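Local coordinates for protein azurocidin (PDB 1A7S) that binds heparin and the lipopolysaccharide of Gram-negative bacteria, acting as an antimicrobial, monocyte-attracting neutrophil granule protein on an inactive serine protease scaffold, at residues I107-P111 and V180-H186. Residues are numbered along the deposited sequence.
Sequences ILPLP and VCEGLAH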
# COMPACT_ATOMS: atom_id res chain seq x y z
N ILE A 107 0.93 13.11 -2.72
CA ILE A 107 -0.22 12.29 -3.05
C ILE A 107 0.15 11.44 -4.27
O ILE A 107 0.66 11.89 -5.28
CB ILE A 107 -1.44 13.18 -3.36
CG1 ILE A 107 -1.91 13.90 -2.08
CG2 ILE A 107 -2.55 12.44 -4.07
CD1 ILE A 107 -2.89 15.05 -2.37
N LEU A 108 -0.24 10.16 -4.19
CA LEU A 108 -0.05 9.21 -5.28
C LEU A 108 -1.34 9.17 -6.13
O LEU A 108 -2.40 8.88 -5.60
CB LEU A 108 0.15 7.80 -4.68
CG LEU A 108 0.37 6.66 -5.67
CD1 LEU A 108 1.59 6.90 -6.52
CD2 LEU A 108 0.51 5.35 -4.92
N PRO A 109 -1.24 9.46 -7.42
CA PRO A 109 -2.43 9.47 -8.28
C PRO A 109 -2.93 8.07 -8.61
O PRO A 109 -2.19 7.09 -8.57
CB PRO A 109 -1.94 10.16 -9.58
CG PRO A 109 -0.48 10.13 -9.54
CD PRO A 109 -0.05 9.97 -8.12
N LEU A 110 -4.21 8.02 -8.94
CA LEU A 110 -4.93 6.79 -9.18
C LEU A 110 -5.24 6.60 -10.65
O LEU A 110 -5.45 7.55 -11.38
CB LEU A 110 -6.28 6.82 -8.43
CG LEU A 110 -6.23 7.03 -6.93
CD1 LEU A 110 -7.62 7.29 -6.37
CD2 LEU A 110 -5.66 5.75 -6.25
N PRO A 111 -5.40 5.33 -11.06
CA PRO A 111 -5.94 5.04 -12.37
C PRO A 111 -7.41 5.43 -12.43
O PRO A 111 -8.14 5.40 -11.44
CB PRO A 111 -5.75 3.53 -12.48
CG PRO A 111 -5.80 3.00 -11.08
CD PRO A 111 -5.24 4.09 -10.23
N VAL A 180 3.01 0.61 -7.92
CA VAL A 180 3.04 1.75 -8.78
C VAL A 180 3.52 1.34 -10.18
O VAL A 180 4.60 0.82 -10.31
CB VAL A 180 3.94 2.87 -8.24
CG1 VAL A 180 3.95 4.01 -9.18
CG2 VAL A 180 3.40 3.29 -6.85
N CYS A 181 2.67 1.59 -11.15
CA CYS A 181 3.01 1.30 -12.55
C CYS A 181 2.65 2.56 -13.34
O CYS A 181 1.56 3.07 -13.19
CB CYS A 181 2.20 0.10 -13.11
SG CYS A 181 2.04 -1.33 -12.07
N GLU A 182 3.57 3.04 -14.18
CA GLU A 182 3.31 4.15 -15.04
C GLU A 182 2.77 5.38 -14.27
O GLU A 182 1.87 6.06 -14.67
CB GLU A 182 2.33 3.79 -16.17
CG GLU A 182 2.66 2.54 -16.95
CD GLU A 182 1.70 2.01 -17.98
OE1 GLU A 182 0.46 1.94 -17.83
OE2 GLU A 182 2.26 1.51 -18.96
N GLY A 183 3.36 5.54 -13.08
CA GLY A 183 3.10 6.66 -12.19
C GLY A 183 1.84 6.59 -11.40
O GLY A 183 1.54 7.53 -10.65
N LEU A 184 1.07 5.50 -11.49
CA LEU A 184 -0.22 5.38 -10.85
C LEU A 184 -0.28 4.20 -9.86
O LEU A 184 0.39 3.18 -10.06
CB LEU A 184 -1.32 5.15 -11.88
CG LEU A 184 -1.47 6.21 -12.98
CD1 LEU A 184 -2.56 5.83 -13.95
CD2 LEU A 184 -1.75 7.59 -12.37
N ALA A 185 -1.16 4.35 -8.88
CA ALA A 185 -1.42 3.26 -7.89
C ALA A 185 -2.36 2.24 -8.46
O ALA A 185 -3.58 2.28 -8.34
CB ALA A 185 -2.04 3.89 -6.64
N HIS A 186 -1.80 1.24 -9.18
CA HIS A 186 -2.63 0.19 -9.81
C HIS A 186 -2.92 -0.94 -8.86
O HIS A 186 -3.82 -1.72 -9.16
CB HIS A 186 -1.89 -0.33 -11.07
CG HIS A 186 -2.18 0.45 -12.29
ND1 HIS A 186 -3.40 0.34 -12.90
CD2 HIS A 186 -1.45 1.42 -12.93
CE1 HIS A 186 -3.37 1.18 -13.97
NE2 HIS A 186 -2.21 1.83 -13.98
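In this chymotrypsin-like fold of two six-stranded beta barrels, the contact sits where residues 107-111, part of the linker crossing from the first barrel to the second, run against a beta hairpin of the second barrel. The hairpin joins strands 178-181 and 184-192 through a type I' turn from Cys181 to Leu184, closed by the hydrogen bonds Cys181 N to Leu184 O and Leu184 N to Cys181 O, both 3.0 Å; Gly183 takes up one of its positive phi angles. One hydrogen bond ties linker to hairpin: Ala185 N donates to Pro109 O at 2.9 Å, nearly straight at 166°, and Leu184 CA adds a CH...O approach to the same oxygen at 3.5 Å. With prolines at 109 and 111 lacking an NH, a regular ladder cannot develop, and the rest is packing. Ala185 CB points at the linker and meets Leu108 CD2 at 3.4 Å, while Met37 of the first barrel also touches this methyl. On the more exposed flank, Leu184 CD2 lies 3.8 Å from Pro109 CB. Farther along, Pro111 packs across Leu184 and His186, its CG over one face of the imidazole, and its CD rests 3.1 Å from Ala185 O, a buried carbonyl without a hydrogen-bond partner.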